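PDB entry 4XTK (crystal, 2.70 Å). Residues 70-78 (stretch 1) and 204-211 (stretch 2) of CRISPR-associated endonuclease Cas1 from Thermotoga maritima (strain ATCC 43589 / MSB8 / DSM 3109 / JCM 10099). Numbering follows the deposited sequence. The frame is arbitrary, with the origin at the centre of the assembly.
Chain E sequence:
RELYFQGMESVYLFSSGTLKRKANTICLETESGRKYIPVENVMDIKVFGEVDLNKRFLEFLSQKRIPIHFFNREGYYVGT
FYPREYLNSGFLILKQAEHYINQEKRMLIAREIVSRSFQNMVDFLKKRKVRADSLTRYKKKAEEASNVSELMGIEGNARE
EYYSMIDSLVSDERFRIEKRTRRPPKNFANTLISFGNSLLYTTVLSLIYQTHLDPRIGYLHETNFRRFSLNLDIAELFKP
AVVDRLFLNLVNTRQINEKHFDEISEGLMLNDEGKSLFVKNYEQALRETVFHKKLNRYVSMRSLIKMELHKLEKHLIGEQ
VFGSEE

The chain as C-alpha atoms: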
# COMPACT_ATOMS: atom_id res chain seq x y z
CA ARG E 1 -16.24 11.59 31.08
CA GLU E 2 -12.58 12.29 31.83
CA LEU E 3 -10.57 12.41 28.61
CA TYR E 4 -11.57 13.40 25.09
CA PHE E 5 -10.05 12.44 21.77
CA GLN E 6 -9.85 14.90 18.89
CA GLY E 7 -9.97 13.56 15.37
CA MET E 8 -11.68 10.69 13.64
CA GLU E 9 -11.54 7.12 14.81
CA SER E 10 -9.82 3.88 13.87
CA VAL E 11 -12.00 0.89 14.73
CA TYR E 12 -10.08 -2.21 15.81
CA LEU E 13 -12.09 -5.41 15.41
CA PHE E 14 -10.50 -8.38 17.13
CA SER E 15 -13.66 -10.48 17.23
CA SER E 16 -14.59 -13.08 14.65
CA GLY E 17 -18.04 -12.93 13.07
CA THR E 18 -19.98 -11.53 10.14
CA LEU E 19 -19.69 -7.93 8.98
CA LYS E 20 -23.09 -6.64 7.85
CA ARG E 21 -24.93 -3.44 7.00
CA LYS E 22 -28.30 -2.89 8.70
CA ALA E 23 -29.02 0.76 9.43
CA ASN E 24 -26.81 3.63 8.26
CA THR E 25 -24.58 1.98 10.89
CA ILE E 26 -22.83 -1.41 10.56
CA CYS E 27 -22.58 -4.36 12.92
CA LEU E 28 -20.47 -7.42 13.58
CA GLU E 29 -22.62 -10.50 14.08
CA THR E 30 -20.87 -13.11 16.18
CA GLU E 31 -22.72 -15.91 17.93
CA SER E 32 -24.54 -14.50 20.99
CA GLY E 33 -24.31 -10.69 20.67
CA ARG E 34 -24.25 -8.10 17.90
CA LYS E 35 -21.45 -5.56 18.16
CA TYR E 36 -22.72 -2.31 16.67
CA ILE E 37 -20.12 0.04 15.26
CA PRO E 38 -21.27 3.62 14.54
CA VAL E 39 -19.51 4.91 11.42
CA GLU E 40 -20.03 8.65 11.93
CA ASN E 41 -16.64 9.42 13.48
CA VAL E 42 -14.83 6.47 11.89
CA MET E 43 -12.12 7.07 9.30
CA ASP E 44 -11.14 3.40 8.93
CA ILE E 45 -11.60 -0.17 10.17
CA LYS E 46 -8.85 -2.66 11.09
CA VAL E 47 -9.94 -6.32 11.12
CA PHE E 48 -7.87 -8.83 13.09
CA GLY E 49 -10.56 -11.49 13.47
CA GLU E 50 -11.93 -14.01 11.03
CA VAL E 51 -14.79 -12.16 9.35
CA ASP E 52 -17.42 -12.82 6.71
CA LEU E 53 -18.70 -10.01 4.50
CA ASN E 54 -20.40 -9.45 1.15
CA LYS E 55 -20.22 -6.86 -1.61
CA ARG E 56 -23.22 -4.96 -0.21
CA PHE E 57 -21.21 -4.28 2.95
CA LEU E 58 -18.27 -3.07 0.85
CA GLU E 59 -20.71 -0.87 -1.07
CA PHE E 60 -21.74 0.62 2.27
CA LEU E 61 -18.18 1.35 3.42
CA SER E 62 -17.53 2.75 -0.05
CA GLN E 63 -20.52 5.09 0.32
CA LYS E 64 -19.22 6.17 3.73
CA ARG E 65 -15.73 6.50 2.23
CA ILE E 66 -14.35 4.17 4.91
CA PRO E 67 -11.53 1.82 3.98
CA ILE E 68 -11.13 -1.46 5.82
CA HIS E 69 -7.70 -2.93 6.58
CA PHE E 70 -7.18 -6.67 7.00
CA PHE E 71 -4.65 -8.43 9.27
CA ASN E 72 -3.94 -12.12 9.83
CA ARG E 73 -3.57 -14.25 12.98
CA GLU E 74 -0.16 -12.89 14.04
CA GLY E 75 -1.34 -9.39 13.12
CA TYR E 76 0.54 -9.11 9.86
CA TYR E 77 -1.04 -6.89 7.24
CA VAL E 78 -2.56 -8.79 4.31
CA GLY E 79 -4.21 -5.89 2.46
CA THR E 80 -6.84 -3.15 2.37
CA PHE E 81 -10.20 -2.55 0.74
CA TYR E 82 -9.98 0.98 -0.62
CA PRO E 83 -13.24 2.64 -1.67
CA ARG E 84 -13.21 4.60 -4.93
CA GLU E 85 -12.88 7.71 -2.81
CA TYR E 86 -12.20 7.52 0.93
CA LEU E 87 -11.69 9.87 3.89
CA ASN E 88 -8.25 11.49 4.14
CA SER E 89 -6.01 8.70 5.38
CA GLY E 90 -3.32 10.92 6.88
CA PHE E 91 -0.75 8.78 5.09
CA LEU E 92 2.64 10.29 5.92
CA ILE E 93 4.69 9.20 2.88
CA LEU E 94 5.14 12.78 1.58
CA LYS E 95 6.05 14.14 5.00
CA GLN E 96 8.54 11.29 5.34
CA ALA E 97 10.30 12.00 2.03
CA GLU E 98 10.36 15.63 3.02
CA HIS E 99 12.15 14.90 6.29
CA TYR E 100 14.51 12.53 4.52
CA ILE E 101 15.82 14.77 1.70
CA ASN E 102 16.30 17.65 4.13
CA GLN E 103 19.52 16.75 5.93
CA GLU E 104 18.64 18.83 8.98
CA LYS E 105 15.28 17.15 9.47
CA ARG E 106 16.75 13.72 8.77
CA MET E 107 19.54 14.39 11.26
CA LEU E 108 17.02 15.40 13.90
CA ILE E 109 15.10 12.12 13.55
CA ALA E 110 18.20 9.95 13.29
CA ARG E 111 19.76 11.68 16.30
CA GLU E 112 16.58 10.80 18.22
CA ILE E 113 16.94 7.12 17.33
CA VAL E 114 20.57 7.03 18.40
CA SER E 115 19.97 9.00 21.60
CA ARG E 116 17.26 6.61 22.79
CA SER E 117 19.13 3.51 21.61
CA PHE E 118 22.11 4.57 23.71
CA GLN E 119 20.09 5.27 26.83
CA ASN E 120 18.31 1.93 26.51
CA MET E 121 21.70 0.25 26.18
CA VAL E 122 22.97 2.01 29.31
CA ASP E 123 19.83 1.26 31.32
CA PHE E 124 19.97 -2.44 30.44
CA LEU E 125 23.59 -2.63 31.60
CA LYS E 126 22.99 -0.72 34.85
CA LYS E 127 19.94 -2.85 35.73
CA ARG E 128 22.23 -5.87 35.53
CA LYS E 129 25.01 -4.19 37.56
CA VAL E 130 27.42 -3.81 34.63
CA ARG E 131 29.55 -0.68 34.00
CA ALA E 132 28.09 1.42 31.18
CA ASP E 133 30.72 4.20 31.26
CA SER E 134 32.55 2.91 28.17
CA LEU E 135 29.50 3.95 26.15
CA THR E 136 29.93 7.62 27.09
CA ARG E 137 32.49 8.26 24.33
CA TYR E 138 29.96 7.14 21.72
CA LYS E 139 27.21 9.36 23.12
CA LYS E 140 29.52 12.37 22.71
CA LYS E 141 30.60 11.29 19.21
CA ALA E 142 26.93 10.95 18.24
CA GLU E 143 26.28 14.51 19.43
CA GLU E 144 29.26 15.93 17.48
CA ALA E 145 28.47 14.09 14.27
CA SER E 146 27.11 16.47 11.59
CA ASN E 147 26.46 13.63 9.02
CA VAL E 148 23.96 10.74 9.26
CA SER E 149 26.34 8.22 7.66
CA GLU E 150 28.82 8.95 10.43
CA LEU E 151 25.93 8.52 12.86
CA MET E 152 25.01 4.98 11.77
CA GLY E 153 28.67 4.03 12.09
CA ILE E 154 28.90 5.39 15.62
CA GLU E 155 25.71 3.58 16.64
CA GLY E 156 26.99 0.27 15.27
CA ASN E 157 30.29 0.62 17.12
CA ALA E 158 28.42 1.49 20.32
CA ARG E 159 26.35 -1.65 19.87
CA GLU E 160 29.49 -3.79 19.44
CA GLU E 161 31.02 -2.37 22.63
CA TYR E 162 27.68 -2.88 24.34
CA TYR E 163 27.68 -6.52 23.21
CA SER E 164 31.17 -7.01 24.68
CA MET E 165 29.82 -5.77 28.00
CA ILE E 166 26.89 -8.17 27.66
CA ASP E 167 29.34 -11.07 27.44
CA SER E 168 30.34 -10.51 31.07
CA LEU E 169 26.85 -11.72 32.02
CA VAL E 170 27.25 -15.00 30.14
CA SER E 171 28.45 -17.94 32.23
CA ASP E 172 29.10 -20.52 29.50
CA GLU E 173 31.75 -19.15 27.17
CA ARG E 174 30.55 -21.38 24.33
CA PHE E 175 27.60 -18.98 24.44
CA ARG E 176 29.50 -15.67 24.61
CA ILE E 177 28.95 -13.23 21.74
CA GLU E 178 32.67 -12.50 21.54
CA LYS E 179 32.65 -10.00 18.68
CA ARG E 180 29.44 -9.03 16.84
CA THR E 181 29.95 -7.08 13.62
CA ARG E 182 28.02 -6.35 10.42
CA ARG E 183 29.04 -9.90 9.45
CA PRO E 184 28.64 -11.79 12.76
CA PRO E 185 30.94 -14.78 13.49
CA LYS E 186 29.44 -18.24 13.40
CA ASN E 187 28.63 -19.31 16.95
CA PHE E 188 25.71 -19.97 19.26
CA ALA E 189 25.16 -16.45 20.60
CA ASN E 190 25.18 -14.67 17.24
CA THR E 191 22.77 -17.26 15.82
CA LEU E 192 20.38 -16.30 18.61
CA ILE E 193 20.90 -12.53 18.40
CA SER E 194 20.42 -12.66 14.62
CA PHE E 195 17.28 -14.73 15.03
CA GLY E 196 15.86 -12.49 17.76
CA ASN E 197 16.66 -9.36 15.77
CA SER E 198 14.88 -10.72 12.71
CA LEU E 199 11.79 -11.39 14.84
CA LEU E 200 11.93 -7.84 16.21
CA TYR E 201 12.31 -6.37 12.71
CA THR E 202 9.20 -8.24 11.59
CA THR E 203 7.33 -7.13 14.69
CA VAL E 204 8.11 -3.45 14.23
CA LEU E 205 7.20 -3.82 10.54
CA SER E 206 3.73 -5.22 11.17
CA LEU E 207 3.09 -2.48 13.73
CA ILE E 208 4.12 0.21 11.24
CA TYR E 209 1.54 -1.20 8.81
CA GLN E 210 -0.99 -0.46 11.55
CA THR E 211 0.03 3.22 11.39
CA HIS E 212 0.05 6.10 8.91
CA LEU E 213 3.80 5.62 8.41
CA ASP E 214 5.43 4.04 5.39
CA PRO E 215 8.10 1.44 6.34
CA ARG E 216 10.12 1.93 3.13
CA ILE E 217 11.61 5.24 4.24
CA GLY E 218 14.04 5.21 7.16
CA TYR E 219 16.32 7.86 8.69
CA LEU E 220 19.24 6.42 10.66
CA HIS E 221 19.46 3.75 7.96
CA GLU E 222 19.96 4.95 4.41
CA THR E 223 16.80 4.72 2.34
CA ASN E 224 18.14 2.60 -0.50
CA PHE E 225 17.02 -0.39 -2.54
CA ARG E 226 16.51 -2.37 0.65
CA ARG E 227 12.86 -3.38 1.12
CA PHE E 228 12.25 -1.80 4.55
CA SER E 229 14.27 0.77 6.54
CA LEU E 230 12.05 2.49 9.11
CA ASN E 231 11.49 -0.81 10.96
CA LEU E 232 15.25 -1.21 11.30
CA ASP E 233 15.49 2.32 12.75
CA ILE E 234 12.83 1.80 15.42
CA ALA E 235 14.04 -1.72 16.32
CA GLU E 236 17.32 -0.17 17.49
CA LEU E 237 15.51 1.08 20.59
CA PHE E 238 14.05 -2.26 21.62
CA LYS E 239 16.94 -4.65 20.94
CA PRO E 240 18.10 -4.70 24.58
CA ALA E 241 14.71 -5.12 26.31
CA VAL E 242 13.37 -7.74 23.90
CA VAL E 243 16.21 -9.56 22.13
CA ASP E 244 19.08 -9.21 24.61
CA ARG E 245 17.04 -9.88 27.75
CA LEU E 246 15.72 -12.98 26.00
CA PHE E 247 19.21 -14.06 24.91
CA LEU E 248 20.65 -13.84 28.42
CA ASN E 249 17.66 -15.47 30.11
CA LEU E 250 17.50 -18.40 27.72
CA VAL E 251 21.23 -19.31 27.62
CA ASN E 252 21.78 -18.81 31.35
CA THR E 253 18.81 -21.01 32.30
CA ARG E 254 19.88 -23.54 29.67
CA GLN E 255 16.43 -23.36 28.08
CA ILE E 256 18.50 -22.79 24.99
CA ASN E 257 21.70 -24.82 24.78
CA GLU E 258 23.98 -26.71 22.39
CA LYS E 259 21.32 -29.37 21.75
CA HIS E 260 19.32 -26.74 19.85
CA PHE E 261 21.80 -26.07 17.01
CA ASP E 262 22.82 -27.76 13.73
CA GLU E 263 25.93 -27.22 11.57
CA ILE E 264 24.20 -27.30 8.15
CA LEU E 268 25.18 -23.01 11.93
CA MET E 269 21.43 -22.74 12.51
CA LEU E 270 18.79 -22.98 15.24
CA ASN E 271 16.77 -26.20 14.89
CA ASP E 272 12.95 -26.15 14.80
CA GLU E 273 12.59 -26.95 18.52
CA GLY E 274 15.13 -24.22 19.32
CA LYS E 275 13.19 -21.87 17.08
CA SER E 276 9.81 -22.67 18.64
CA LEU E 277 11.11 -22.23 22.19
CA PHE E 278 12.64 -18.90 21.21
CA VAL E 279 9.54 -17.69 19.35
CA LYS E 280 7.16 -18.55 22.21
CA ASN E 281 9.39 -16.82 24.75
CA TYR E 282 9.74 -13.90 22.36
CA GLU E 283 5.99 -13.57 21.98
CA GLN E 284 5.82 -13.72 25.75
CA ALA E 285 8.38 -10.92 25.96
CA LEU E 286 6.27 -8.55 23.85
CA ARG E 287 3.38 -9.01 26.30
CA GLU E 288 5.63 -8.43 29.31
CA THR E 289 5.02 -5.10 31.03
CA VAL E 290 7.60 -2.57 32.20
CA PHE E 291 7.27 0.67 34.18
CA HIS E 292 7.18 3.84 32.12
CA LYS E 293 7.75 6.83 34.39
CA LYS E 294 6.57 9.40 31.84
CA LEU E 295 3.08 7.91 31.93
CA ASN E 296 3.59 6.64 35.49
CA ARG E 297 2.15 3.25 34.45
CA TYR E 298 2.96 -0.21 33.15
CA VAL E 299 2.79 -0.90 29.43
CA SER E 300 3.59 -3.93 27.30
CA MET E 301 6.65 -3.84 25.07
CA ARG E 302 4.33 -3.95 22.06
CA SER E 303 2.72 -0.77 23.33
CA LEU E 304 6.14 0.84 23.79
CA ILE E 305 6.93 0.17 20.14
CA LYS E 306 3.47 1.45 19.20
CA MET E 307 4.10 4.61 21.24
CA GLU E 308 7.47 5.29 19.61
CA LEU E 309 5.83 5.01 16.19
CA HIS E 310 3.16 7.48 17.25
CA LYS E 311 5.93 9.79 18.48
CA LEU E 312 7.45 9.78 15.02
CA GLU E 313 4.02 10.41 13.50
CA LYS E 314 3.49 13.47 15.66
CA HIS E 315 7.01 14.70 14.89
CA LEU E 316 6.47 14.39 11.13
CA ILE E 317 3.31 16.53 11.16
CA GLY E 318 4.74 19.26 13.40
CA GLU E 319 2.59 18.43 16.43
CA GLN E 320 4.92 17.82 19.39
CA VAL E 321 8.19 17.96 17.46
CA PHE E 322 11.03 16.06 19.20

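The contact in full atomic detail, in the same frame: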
# COMPACT_ATOMS: atom_id res chain seq x y z
N PHE E 70 -7.12 -5.29 6.55
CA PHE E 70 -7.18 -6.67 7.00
C PHE E 70 -5.82 -7.16 7.53
O PHE E 70 -4.78 -6.91 6.92
CB PHE E 70 -7.67 -7.58 5.87
CG PHE E 70 -9.09 -7.31 5.45
CD1 PHE E 70 -10.14 -7.92 6.11
CD2 PHE E 70 -9.36 -6.44 4.41
CE1 PHE E 70 -11.45 -7.68 5.72
CE2 PHE E 70 -10.67 -6.19 4.02
CZ PHE E 70 -11.71 -6.81 4.68
N PHE E 71 -5.85 -7.85 8.66
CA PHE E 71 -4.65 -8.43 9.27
C PHE E 71 -4.87 -9.90 9.61
O PHE E 71 -5.99 -10.31 9.92
CB PHE E 71 -4.25 -7.64 10.52
CG PHE E 71 -4.01 -6.18 10.27
CD1 PHE E 71 -5.06 -5.28 10.26
CD2 PHE E 71 -2.72 -5.71 10.06
CE1 PHE E 71 -4.84 -3.94 10.03
CE2 PHE E 71 -2.49 -4.37 9.83
CZ PHE E 71 -3.55 -3.48 9.81
N ASN E 72 -3.81 -10.70 9.56
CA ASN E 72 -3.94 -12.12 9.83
C ASN E 72 -3.81 -12.45 11.32
O ASN E 72 -3.83 -11.55 12.16
CB ASN E 72 -2.91 -12.92 9.01
CG ASN E 72 -1.46 -12.65 9.44
OD1 ASN E 72 -1.19 -12.15 10.53
ND2 ASN E 72 -0.52 -13.03 8.57
N ARG E 73 -3.69 -13.74 11.61
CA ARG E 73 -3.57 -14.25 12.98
C ARG E 73 -2.51 -13.49 13.78
O ARG E 73 -2.83 -12.87 14.79
CB ARG E 73 -3.24 -15.75 12.96
N GLU E 74 -1.26 -13.55 13.33
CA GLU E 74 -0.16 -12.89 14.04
C GLU E 74 -0.22 -11.36 13.95
O GLU E 74 0.60 -10.67 14.57
CB GLU E 74 1.19 -13.37 13.51
CG GLU E 74 1.51 -14.83 13.82
CD GLU E 74 0.97 -15.78 12.77
OE1 GLU E 74 0.28 -15.31 11.84
OE2 GLU E 74 1.24 -16.99 12.87
N GLY E 75 -1.15 -10.83 13.18
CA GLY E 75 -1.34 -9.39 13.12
C GLY E 75 -0.57 -8.76 11.98
O GLY E 75 -0.33 -7.56 11.96
N TYR E 76 -0.16 -9.60 11.03
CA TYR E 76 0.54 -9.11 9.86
C TYR E 76 -0.47 -8.65 8.82
O TYR E 76 -1.51 -9.28 8.64
CB TYR E 76 1.46 -10.18 9.28
CG TYR E 76 2.48 -9.62 8.31
CD1 TYR E 76 3.47 -8.75 8.75
CD2 TYR E 76 2.45 -9.95 6.96
CE1 TYR E 76 4.41 -8.22 7.88
CE2 TYR E 76 3.38 -9.43 6.08
CZ TYR E 76 4.35 -8.56 6.54
OH TYR E 76 5.28 -8.04 5.67
N TYR E 77 -0.13 -7.57 8.14
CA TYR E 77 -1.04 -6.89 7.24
C TYR E 77 -1.14 -7.64 5.91
O TYR E 77 -0.13 -7.87 5.25
CB TYR E 77 -0.54 -5.46 7.04
CG TYR E 77 -1.21 -4.69 5.94
CD1 TYR E 77 -2.54 -4.29 6.05
CD2 TYR E 77 -0.50 -4.33 4.81
CE1 TYR E 77 -3.15 -3.58 5.04
CE2 TYR E 77 -1.10 -3.62 3.79
CZ TYR E 77 -2.43 -3.24 3.91
OH TYR E 77 -3.01 -2.53 2.89
N VAL E 78 -2.34 -8.11 5.59
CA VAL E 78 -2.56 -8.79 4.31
C VAL E 78 -2.95 -7.84 3.17
O VAL E 78 -2.60 -8.08 2.01
CB VAL E 78 -3.61 -9.92 4.45
CG1 VAL E 78 -3.24 -10.82 5.62
CG2 VAL E 78 -5.00 -9.37 4.64
N VAL E 204 8.20 -4.88 14.46
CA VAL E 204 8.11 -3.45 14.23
C VAL E 204 7.43 -3.17 12.89
O VAL E 204 6.59 -2.26 12.79
CB VAL E 204 9.49 -2.78 14.24
CG1 VAL E 204 9.35 -1.28 14.04
CG2 VAL E 204 10.21 -3.08 15.55
N LEU E 205 7.78 -3.96 11.88
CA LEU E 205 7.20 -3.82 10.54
C LEU E 205 5.68 -3.96 10.53
O LEU E 205 4.98 -3.14 9.92
CB LEU E 205 7.81 -4.84 9.59
CG LEU E 205 7.30 -4.74 8.15
CD1 LEU E 205 7.48 -3.33 7.62
CD2 LEU E 205 7.99 -5.75 7.25
N SER E 206 5.17 -5.00 11.18
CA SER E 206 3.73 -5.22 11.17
C SER E 206 3.02 -4.10 11.93
O SER E 206 1.91 -3.71 11.58
CB SER E 206 3.38 -6.60 11.77
OG SER E 206 3.65 -6.66 13.15
N LEU E 207 3.68 -3.57 12.96
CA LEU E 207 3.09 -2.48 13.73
C LEU E 207 3.07 -1.17 12.94
O LEU E 207 2.15 -0.36 13.08
CB LEU E 207 3.83 -2.30 15.06
CG LEU E 207 3.57 -3.41 16.08
CD1 LEU E 207 4.29 -3.14 17.39
CD2 LEU E 207 2.07 -3.63 16.33
N ILE E 208 4.08 -0.97 12.09
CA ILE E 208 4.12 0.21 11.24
C ILE E 208 2.96 0.16 10.24
O ILE E 208 2.31 1.18 9.98
CB ILE E 208 5.47 0.32 10.48
CG1 ILE E 208 6.61 0.63 11.45
CG2 ILE E 208 5.40 1.41 9.41
CD1 ILE E 208 8.00 0.63 10.80
N TYR E 209 2.67 -1.02 9.71
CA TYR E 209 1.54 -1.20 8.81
C TYR E 209 0.21 -0.89 9.48
O TYR E 209 -0.81 -0.72 8.82
CB TYR E 209 1.50 -2.63 8.26
CG TYR E 209 2.42 -2.90 7.09
CD1 TYR E 209 2.48 -2.03 6.01
CD2 TYR E 209 3.21 -4.06 7.04
CE1 TYR E 209 3.31 -2.28 4.94
CE2 TYR E 209 4.04 -4.32 5.97
CZ TYR E 209 4.08 -3.43 4.92
OH TYR E 209 4.91 -3.70 3.85
N GLN E 210 0.21 -0.82 10.81
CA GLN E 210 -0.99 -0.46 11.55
C GLN E 210 -1.02 1.04 11.82
O GLN E 210 -1.88 1.53 12.53
CB GLN E 210 -1.10 -1.24 12.86
CG GLN E 210 -1.05 -2.75 12.67
CD GLN E 210 -1.14 -3.52 13.97
OE1 GLN E 210 -1.35 -2.94 15.04
NE2 GLN E 210 -0.96 -4.83 13.90
N THR E 211 -0.05 1.76 11.25
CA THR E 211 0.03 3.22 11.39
C THR E 211 -0.12 3.95 10.05
O THR E 211 -0.44 3.35 9.03
CB THR E 211 1.36 3.70 12.01
OG1 THR E 211 2.42 3.53 11.06
CG2 THR E 211 1.66 2.94 13.30

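Tyr209 and Tyr76 cover the most surface of any residues in this contact, in which a hairpin-like loop meets a helix and the turn from Ile208 to Thr211. The backbones come closest at Tyr76 and Ser206, whose CA atoms lie 5.2 Å apart.

Tyr209 directs its CA-to-CB bond toward the loop and meets two tyrosines in different ways. Its CB packs 3.7 Å from CB of Tyr77, and CD2 of Tyr77 lies over one face of the Tyr209 ring. The two rings are oblique, with centroids 5.2 Å apart and planes at 34°. At its edge the Tyr209 ring receives Tyr76, whose OH approaches CE2 of Tyr209 at 3.9 Å without any polar partner there.

Tyr76 starts out badly aimed: its CA-to-CB bond points away from the helix. With chi1 in the t well, the ring nevertheless comes back along the helix surface. CD1 of Tyr76 touches CB of Ser206 at 3.7 Å, and its OH reaches CD2 of Leu205 at 3.9 Å, both at the ring edge. The CA-to-CB bond of Ser206 points toward the loop at this close approach. Tyr76 is also held from behind, its N donating to OD1 of Asn72 at 2.8 Å across the turn.

Polar pairing between the stretches is sparse. NE2 of Gln210 gives a weak hydrogen bond to O of Gly75, 3.4 Å long with an angle of 141°. The same glutamine lays its CG 3.6 Å from CE2 of Phe71, so its aliphatic part packs while its amide reaches the turn. Gly75, at phi 94°, has a backbone that by itself calls for glycine. What can be read here is a largely apolar contact: aromatic residues supply well over half of the area, with one weak hydrogen bond across it.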